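Local coordinates for protein AlyGC (Glaciecola chathamensis, PDB 5GKD) that probably cleaves alginate by beta-elimination, as a two-domain polysaccharide lyase of family 6 with a calcium ion bound in its N-terminal beta-helix, at residues L592-E605 with K623-P636. Numbering follows the deposited sequence.
Sequences LNKETDDLGIYNVE and KVYRGGTDESTFGP
Tyr602 lies buried beneath a turn that contains a cis peptide bond, Gly635 to Pro636: Pro636 CD sits over one ring face, 3.9 Å from the centroid, in a CH-pi contact, and Gly635 O also rests above that face, toward the rim. The two segments are equivalent loops on successive coils of the C-terminal parallel beta-helix, each leaving its strand on the side that faces the N-terminal beta-helix. With CG wedged between its backbone N and carbonyl carbon (chi1 56°), Tyr602 sends its ring along the Arg626 side chain, where CD1 meets Arg626 CD at 3.5 Å, while the guanidinium stands steeply to the ring and gives its NE to Gly664 O. The phenol OH donates to Glu605 OE1 on its syn lone pair (2.6 Å) and accepts from Gly635 N, and Glu605 in turn pairs with Arg234 of the N-terminal domain. A leucine in place of Tyr602 would probably leave Gly635 N and Glu605 OE1 without this shared partner and take the flat surface from under Pro636. Where the strands end, Leu592 N donates to Lys623 O and Leu592 O accepts from Tyr625 N, a short parallel pairing. Beyond it the loops separate around ordered waters; one of them joins Glu595 O and Ile601 O to Gly627 N. The two loops close up again at Gly600 N, which donates to Gly627 O (2.9 Å). Gly628 packs so near Asp598 O that a side chain there would clash. On the flank nearer the second subunit, whose Lys655 makes a weak hydrogen bond to Tyr625 OH, the Tyr625 ring and the Asp598 carboxylate lie nearly coplanar (17° apart), and Tyr625 OH donates to the syn lone pair of Asp598 OD1 at 2.5 Å.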
ATOM      1  N   LEU A 592       4.058  -2.880  13.412  1.00 19.47           N
ATOM      2  CA  LEU A 592       3.024  -1.869  13.599  1.00 20.58           C
ATOM      3  C   LEU A 592       3.592  -0.473  13.394  1.00 18.75           C
ATOM      4  O   LEU A 592       3.247   0.471  14.109  1.00 17.81           O
ATOM      5  CB  LEU A 592       2.401  -1.961  14.986  1.00 18.87           C
ATOM      6  CG  LEU A 592       1.298  -2.962  15.326  1.00 25.00           C
ATOM      7  CD1 LEU A 592       0.608  -3.558  14.125  1.00 17.77           C
ATOM      8  CD2 LEU A 592       1.795  -4.016  16.260  1.00 20.69           C
ATOM      9  N   ASN A 593       4.476  -0.340  12.413  1.00 16.58           N
ATOM     10  CA  ASN A 593       5.261   0.865  12.191  1.00 20.65           C
ATOM     11  C   ASN A 593       5.246   1.281  10.725  1.00 21.61           C
ATOM     12  O   ASN A 593       6.260   1.744  10.194  1.00 22.12           O
ATOM     13  CB  ASN A 593       6.700   0.649  12.644  1.00 17.89           C
ATOM     14  CG  ASN A 593       7.390  -0.429  11.848  1.00 22.13           C
ATOM     15  OD1 ASN A 593       6.731  -1.283  11.259  1.00 22.03           O
ATOM     16  ND2 ASN A 593       8.714  -0.374  11.785  1.00 22.29           N
ATOM     17  N   LYS A 594       4.104   1.131  10.045  1.00 20.94           N
ATOM     18  CA  LYS A 594       4.046   1.431   8.615  1.00 21.12           C
ATOM     19  C   LYS A 594       3.858   2.913   8.294  1.00 20.50           C
ATOM     20  O   LYS A 594       4.163   3.329   7.173  1.00 22.99           O
ATOM     21  CB  LYS A 594       2.925   0.629   7.951  1.00 18.71           C
ATOM     22  CG  LYS A 594       3.076  -0.865   8.127  1.00 18.31           C
ATOM     23  CD  LYS A 594       4.509  -1.290   7.784  1.00 21.52           C
ATOM     24  CE  LYS A 594       4.766  -2.770   8.011  1.00 23.30           C
ATOM     25  NZ  LYS A 594       4.218  -3.653   6.950  1.00 20.96           N
ATOM     26  N   GLU A 595       3.358   3.722   9.220  1.00 21.25           N
ATOM     27  CA  GLU A 595       2.945   5.079   8.870  1.00 18.37           C
ATOM     28  C   GLU A 595       4.058   6.069   9.197  1.00 21.48           C
ATOM     29  O   GLU A 595       3.989   6.866  10.133  1.00 25.09           O
ATOM     30  CB  GLU A 595       1.644   5.435   9.583  1.00 20.56           C
ATOM     31  CG  GLU A 595       0.686   4.270   9.707  1.00 19.71           C
ATOM     32  CD  GLU A 595       0.316   3.663   8.369  1.00 22.06           C
ATOM     33  OE1 GLU A 595       0.267   4.409   7.380  1.00 21.25           O
ATOM     34  OE2 GLU A 595       0.062   2.446   8.308  1.00 21.75           O
ATOM     35  N   THR A 596       5.089   6.029   8.372  1.00 21.30           N
ATOM     36  CA  THR A 596       6.282   6.828   8.592  1.00 22.33           C
ATOM     37  C   THR A 596       6.221   8.183   7.899  1.00 23.70           C
ATOM     38  O   THR A 596       7.230   8.882   7.845  1.00 25.26           O
ATOM     39  CB  THR A 596       7.518   6.062   8.125  1.00 25.51           C
ATOM     40  OG1 THR A 596       7.289   5.585   6.799  1.00 24.78           O
ATOM     41  CG2 THR A 596       7.773   4.867   9.025  1.00 24.62           C
ATOM     42  N   ASP A 597       5.070   8.574   7.370  1.00 24.66           N
ATOM     43  CA  ASP A 597       4.926   9.904   6.802  1.00 24.57           C
ATOM     44  C   ASP A 597       4.527  10.959   7.842  1.00 21.95           C
ATOM     45  O   ASP A 597       4.259  12.100   7.474  1.00 21.64           O
ATOM     46  CB  ASP A 597       3.930   9.870   5.645  1.00 23.71           C
ATOM     47  CG  ASP A 597       2.601   9.284   6.028  1.00 24.75           C
ATOM     48  OD1 ASP A 597       2.480   8.660   7.105  1.00 26.41           O
ATOM     49  OD2 ASP A 597       1.660   9.440   5.233  1.00 30.11           O
ATOM     50  N   ASP A 598       4.492  10.601   9.122  1.00 23.74           N
ATOM     51  CA  ASP A 598       4.426  11.568  10.234  1.00 23.86           C
ATOM     52  C   ASP A 598       3.230  12.522  10.126  1.00 25.41           C
ATOM     53  O   ASP A 598       3.343  13.715  10.410  1.00 21.51           O
ATOM     54  CB  ASP A 598       5.735  12.360  10.356  1.00 20.43           C
ATOM     55  CG  ASP A 598       6.899  11.492  10.825  1.00 26.33           C
ATOM     56  OD1 ASP A 598       6.683  10.289  11.045  1.00 22.49           O
ATOM     57  OD2 ASP A 598       8.020  12.015  10.996  1.00 30.29           O
ATOM     58  N   LEU A 599       2.071  11.989   9.739  1.00 22.20           N
ATOM     59  CA  LEU A 599       0.825  12.742   9.731  1.00 22.62           C
ATOM     60  C   LEU A 599      -0.047  12.419  10.940  1.00 23.96           C
ATOM     61  O   LEU A 599      -1.257  12.673  10.911  1.00 24.78           O
ATOM     62  CB  LEU A 599       0.046  12.468   8.444  1.00 20.97           C
ATOM     63  CG  LEU A 599       0.821  12.695   7.151  1.00 27.32           C
ATOM     64  CD1 LEU A 599      -0.024  12.292   5.960  1.00 27.31           C
ATOM     65  CD2 LEU A 599       1.231  14.144   7.032  1.00 21.01           C
ATOM     66  N   GLY A 600       0.531  11.841  11.988  1.00 20.01           N
ATOM     67  CA  GLY A 600      -0.247  11.491  13.160  1.00 19.43           C
ATOM     68  C   GLY A 600      -1.023  10.193  13.070  1.00 20.75           C
ATOM     69  O   GLY A 600      -1.778   9.882  14.002  1.00 20.25           O
ATOM     70  N   ILE A 601      -0.845   9.407  11.986  1.00 19.36           N
ATOM     71  CA  ILE A 601      -1.563   8.160  11.762  1.00 16.57           C
ATOM     72  C   ILE A 601      -0.807   7.011  12.436  1.00 17.96           C
ATOM     73  O   ILE A 601       0.427   7.007  12.500  1.00 19.67           O
ATOM     74  CB  ILE A 601      -1.749   7.917  10.245  1.00 16.04           C
ATOM     75  CG1 ILE A 601      -2.474   9.099   9.584  1.00 17.33           C
ATOM     76  CG2 ILE A 601      -2.550   6.670   9.999  1.00 15.74           C
ATOM     77  CD1 ILE A 601      -2.486   9.044   8.085  1.00 18.28           C
ATOM     78  N   TYR A 602      -1.537   6.016  12.937  1.00 15.88           N
ATOM     79  CA  TYR A 602      -0.889   4.865  13.559  1.00 18.59           C
ATOM     80  C   TYR A 602      -1.726   3.612  13.304  1.00 17.42           C
ATOM     81  O   TYR A 602      -2.803   3.675  12.707  1.00 17.77           O
ATOM     82  CB  TYR A 602      -0.608   5.119  15.056  1.00 13.65           C
ATOM     83  CG  TYR A 602      -1.773   5.491  15.949  1.00 17.85           C
ATOM     84  CD1 TYR A 602      -2.286   6.792  15.976  1.00 19.45           C
ATOM     85  CD2 TYR A 602      -2.321   4.561  16.830  1.00 17.29           C
ATOM     86  CE1 TYR A 602      -3.319   7.142  16.848  1.00 17.20           C
ATOM     87  CE2 TYR A 602      -3.360   4.899  17.693  1.00 16.85           C
ATOM     88  CZ  TYR A 602      -3.849   6.183  17.696  1.00 17.47           C
ATOM     89  OH  TYR A 602      -4.868   6.497  18.546  1.00 17.09           O
ATOM     90  N   ASN A 603      -1.205   2.457  13.758  1.00 17.88           N
ATOM     91  CA  ASN A 603      -1.679   1.139  13.345  1.00 18.33           C
ATOM     92  C   ASN A 603      -2.424   0.354  14.419  1.00 19.66           C
ATOM     93  O   ASN A 603      -3.022  -0.682  14.090  1.00 17.93           O
ATOM     94  CB  ASN A 603      -0.502   0.269  12.868  1.00 14.01           C
ATOM     95  CG  ASN A 603       0.177   0.818  11.627  1.00 20.24           C
ATOM     96  OD1 ASN A 603       1.396   1.029  11.609  1.00 21.35           O
ATOM     97  ND2 ASN A 603      -0.605   1.032  10.564  1.00 20.14           N
ATOM     98  N   VAL A 604      -2.399   0.792  15.680  1.00 16.68           N
ATOM     99  CA  VAL A 604      -2.965   0.007  16.775  1.00 18.91           C
ATOM    100  C   VAL A 604      -3.330   0.903  17.957  1.00 19.84           C
ATOM    101  O   VAL A 604      -2.534   1.741  18.390  1.00 18.60           O
ATOM    102  CB  VAL A 604      -1.992  -1.111  17.218  1.00 19.60           C
ATOM    103  CG1 VAL A 604      -0.643  -0.529  17.664  1.00 16.51           C
ATOM    104  CG2 VAL A 604      -2.610  -1.960  18.331  1.00 16.83           C
ATOM    105  N   GLU A 605      -4.536   0.721  18.499  1.00 20.45           N
ATOM    106  CA  GLU A 605      -4.935   1.489  19.669  1.00 20.19           C
ATOM    107  C   GLU A 605      -4.397   0.868  20.959  1.00 19.67           C
ATOM    108  O   GLU A 605      -3.806   1.570  21.780  1.00 21.95           O
ATOM    109  CB  GLU A 605      -6.462   1.626  19.724  1.00 20.10           C
ATOM    110  CG  GLU A 605      -6.956   2.611  20.787  1.00 18.87           C
ATOM    111  CD  GLU A 605      -6.562   4.063  20.527  1.00 22.40           C
ATOM    112  OE1 GLU A 605      -6.130   4.402  19.407  1.00 21.71           O
ATOM    113  OE2 GLU A 605      -6.699   4.881  21.459  1.00 24.10           O
ATOM    114  N   LYS A 623       7.391  -3.205  16.801  1.00 20.42           N
ATOM    115  CA  LYS A 623       7.814  -1.899  16.321  1.00 21.13           C
ATOM    116  C   LYS A 623       6.533  -1.119  16.110  1.00 21.95           C
ATOM    117  O   LYS A 623       5.731  -1.471  15.239  1.00 22.89           O
ATOM    118  CB  LYS A 623       8.609  -2.004  15.016  1.00 22.79           C
ATOM    119  CG  LYS A 623       9.648  -3.110  14.985  1.00 22.38           C
ATOM    120  CD  LYS A 623      10.531  -2.990  13.764  1.00 23.69           C
ATOM    121  CE  LYS A 623      11.813  -3.798  13.961  1.00 26.24           C
ATOM    122  NZ  LYS A 623      12.745  -3.709  12.822  1.00 25.44           N
ATOM    123  N   VAL A 624       6.292  -0.106  16.926  1.00 21.74           N
ATOM    124  CA  VAL A 624       5.049   0.628  16.790  1.00 22.94           C
ATOM    125  C   VAL A 624       5.349   2.121  16.742  1.00 23.19           C
ATOM    126  O   VAL A 624       6.166   2.635  17.515  1.00 25.82           O
ATOM    127  CB  VAL A 624       4.015   0.241  17.869  1.00 25.33           C
ATOM    128  CG1 VAL A 624       4.567  -0.753  18.868  1.00 20.60           C
ATOM    129  CG2 VAL A 624       3.397   1.418  18.493  1.00 24.19           C
ATOM    130  N   TYR A 625       4.738   2.800  15.769  1.00 20.17           N
ATOM    131  CA  TYR A 625       5.186   4.119  15.356  1.00 18.24           C
ATOM    132  C   TYR A 625       3.994   5.038  15.142  1.00 20.30           C
ATOM    133  O   TYR A 625       3.039   4.676  14.455  1.00 21.17           O
ATOM    134  CB  TYR A 625       6.031   4.000  14.074  1.00 18.90           C
ATOM    135  CG  TYR A 625       6.626   5.294  13.586  1.00 19.15           C
ATOM    136  CD1 TYR A 625       5.888   6.180  12.804  1.00 17.17           C
ATOM    137  CD2 TYR A 625       7.940   5.612  13.870  1.00 21.27           C
ATOM    138  CE1 TYR A 625       6.438   7.360  12.353  1.00 20.26           C
ATOM    139  CE2 TYR A 625       8.504   6.773  13.424  1.00 18.08           C
ATOM    140  CZ  TYR A 625       7.755   7.650  12.669  1.00 21.46           C
ATOM    141  OH  TYR A 625       8.340   8.807  12.245  1.00 18.95           O
ATOM    142  N   ARG A 626       4.050   6.215  15.745  1.00 18.70           N
ATOM    143  CA  ARG A 626       3.097   7.288  15.477  1.00 18.09           C
ATOM    144  C   ARG A 626       3.919   8.562  15.381  1.00 20.23           C
ATOM    145  O   ARG A 626       4.425   9.053  16.395  1.00 22.11           O
ATOM    146  CB  ARG A 626       2.027   7.407  16.573  1.00 20.50           C
ATOM    147  CG  ARG A 626       1.024   8.552  16.343  1.00 17.82           C
ATOM    148  CD  ARG A 626       0.088   8.777  17.543  1.00 17.46           C
ATOM    149  NE  ARG A 626       0.779   9.295  18.729  1.00 20.60           N
ATOM    150  CZ  ARG A 626       0.762  10.566  19.114  1.00 20.61           C
ATOM    151  NH1 ARG A 626       0.071  11.448  18.420  1.00 19.73           N
ATOM    152  NH2 ARG A 626       1.436  10.953  20.190  1.00 20.80           N
ATOM    153  N   GLY A 627       4.066   9.087  14.178  1.00 19.94           N
ATOM    154  CA  GLY A 627       4.940  10.213  13.949  1.00 20.84           C
ATOM    155  C   GLY A 627       4.229  11.545  13.789  1.00 23.70           C
ATOM    156  O   GLY A 627       3.041  11.621  13.467  1.00 25.04           O
ATOM    157  N   GLY A 628       5.000  12.601  13.978  1.00 21.76           N
ATOM    158  CA  GLY A 628       4.492  13.943  13.899  1.00 22.78           C
ATOM    159  C   GLY A 628       4.153  14.509  15.264  1.00 25.65           C
ATOM    160  O   GLY A 628       4.571  14.019  16.311  1.00 25.08           O
ATOM    161  N   THR A 629       3.363  15.569  15.229  1.00 26.23           N
ATOM    162  CA  THR A 629       3.115  16.398  16.396  1.00 26.30           C
ATOM    163  C   THR A 629       1.622  16.514  16.682  1.00 24.13           C
ATOM    164  O   THR A 629       1.186  17.484  17.296  1.00 26.11           O
ATOM    165  CB  THR A 629       3.750  17.776  16.203  1.00 26.61           C
ATOM    166  OG1 THR A 629       3.233  18.373  15.019  1.00 29.74           O
ATOM    167  CG2 THR A 629       5.246  17.652  16.020  1.00 33.79           C
ATOM    168  N   ASP A 630       0.837  15.531  16.268  1.00 20.67           N
ATOM    169  CA  ASP A 630      -0.595  15.570  16.535  1.00 25.71           C
ATOM    170  C   ASP A 630      -0.901  15.266  17.996  1.00 20.51           C
ATOM    171  O   ASP A 630      -0.301  14.385  18.614  1.00 21.83           O
ATOM    172  CB  ASP A 630      -1.335  14.582  15.638  1.00 22.68           C
ATOM    173  CG  ASP A 630      -2.815  14.540  15.927  1.00 22.74           C
ATOM    174  OD1 ASP A 630      -3.498  15.498  15.534  1.00 22.11           O
ATOM    175  OD2 ASP A 630      -3.298  13.557  16.544  1.00 19.62           O
ATOM    176  N   GLU A 631      -1.861  15.985  18.537  1.00 19.93           N
ATOM    177  CA  GLU A 631      -2.351  15.739  19.885  1.00 23.10           C
ATOM    178  C   GLU A 631      -3.849  15.461  19.878  1.00 21.92           C
ATOM    179  O   GLU A 631      -4.571  15.830  20.800  1.00 22.47           O
ATOM    180  CB  GLU A 631      -2.017  16.910  20.804  1.00 20.39           C
ATOM    181  CG  GLU A 631      -0.527  17.200  20.911  1.00 21.44           C
ATOM    182  CD  GLU A 631      -0.233  18.463  21.706  1.00 24.80           C
ATOM    183  OE1 GLU A 631      -0.199  19.550  21.090  1.00 27.90           O
ATOM    184  OE2 GLU A 631      -0.044  18.363  22.942  1.00 24.41           O
ATOM    185  N   SER A 632      -4.330  14.777  18.848  1.00 20.01           N
ATOM    186  CA  SER A 632      -5.752  14.550  18.683  1.00 21.00           C
ATOM    187  C   SER A 632      -6.212  13.156  19.061  1.00 18.81           C
ATOM    188  O   SER A 632      -7.399  12.856  18.884  1.00 24.42           O
ATOM    189  CB  SER A 632      -6.151  14.829  17.239  1.00 18.88           C
ATOM    190  OG  SER A 632      -5.782  16.133  16.878  1.00 20.00           O
ATOM    191  N   THR A 633      -5.324  12.300  19.562  1.00 21.03           N
ATOM    192  CA  THR A 633      -5.618  10.884  19.767  1.00 19.60           C
ATOM    193  C   THR A 633      -5.090  10.443  21.130  1.00 22.43           C
ATOM    194  O   THR A 633      -4.420  11.197  21.835  1.00 23.14           O
ATOM    195  CB  THR A 633      -5.006  10.023  18.649  1.00 20.59           C
ATOM    196  OG1 THR A 633      -3.591  10.229  18.613  1.00 20.77           O
ATOM    197  CG2 THR A 633      -5.581  10.403  17.300  1.00 18.63           C
ATOM    198  N   PHE A 634      -5.377   9.193  21.494  1.00 21.57           N
ATOM    199  CA  PHE A 634      -4.996   8.670  22.792  1.00 21.28           C
ATOM    200  C   PHE A 634      -4.041   7.493  22.718  1.00 21.05           C
ATOM    201  O   PHE A 634      -3.458   7.129  23.746  1.00 21.53           O
ATOM    202  CB  PHE A 634      -6.247   8.249  23.584  1.00 21.55           C
ATOM    203  CG  PHE A 634      -7.312   9.300  23.639  1.00 22.57           C
ATOM    204  CD1 PHE A 634      -7.024  10.575  24.087  1.00 21.48           C
ATOM    205  CD2 PHE A 634      -8.603   9.021  23.214  1.00 24.66           C
ATOM    206  CE1 PHE A 634      -8.004  11.546  24.147  1.00 21.42           C
ATOM    207  CE2 PHE A 634      -9.589   9.999  23.263  1.00 27.19           C
ATOM    208  CZ  PHE A 634      -9.286  11.263  23.736  1.00 22.89           C
ATOM    209  N   GLY A 635      -3.873   6.889  21.547  1.00 19.38           N
ATOM    210  CA  GLY A 635      -3.064   5.710  21.391  1.00 18.62           C
ATOM    211  C   GLY A 635      -1.844   5.967  20.545  1.00 19.09           C
ATOM    212  O   GLY A 635      -1.647   7.076  20.056  1.00 24.17           O
ATOM    213  N   PRO A 636      -0.998   4.953  20.374  1.00 16.96           N
ATOM    214  CA  PRO A 636      -1.063   3.600  20.931  1.00 17.58           C
ATOM    215  C   PRO A 636      -0.884   3.478  22.447  1.00 21.26           C
ATOM    216  O   PRO A 636      -0.210   4.279  23.070  1.00 20.38           O
ATOM    217  CB  PRO A 636       0.087   2.884  20.225  1.00 17.07           C
ATOM    218  CG  PRO A 636       0.301   3.649  18.974  1.00 18.47           C
ATOM    219  CD  PRO A 636       0.068   5.074  19.365  1.00 17.27           C
TER
HETATM  220  O   HOH W   1       1.400   2.296  15.133  1.00 15.65           O
HETATM  221  O   HOH W   2       3.097   3.192  12.208  1.00 18.38           O
HETATM  222  O   HOH W   3       2.579   8.362  11.757  1.00 19.07           O
HETATM  223  O   HOH W   4      -2.144  11.096  16.454  1.00 18.99           O
HETATM  224  O   HOH W   5      -7.382   7.362  20.353  1.00 23.83           O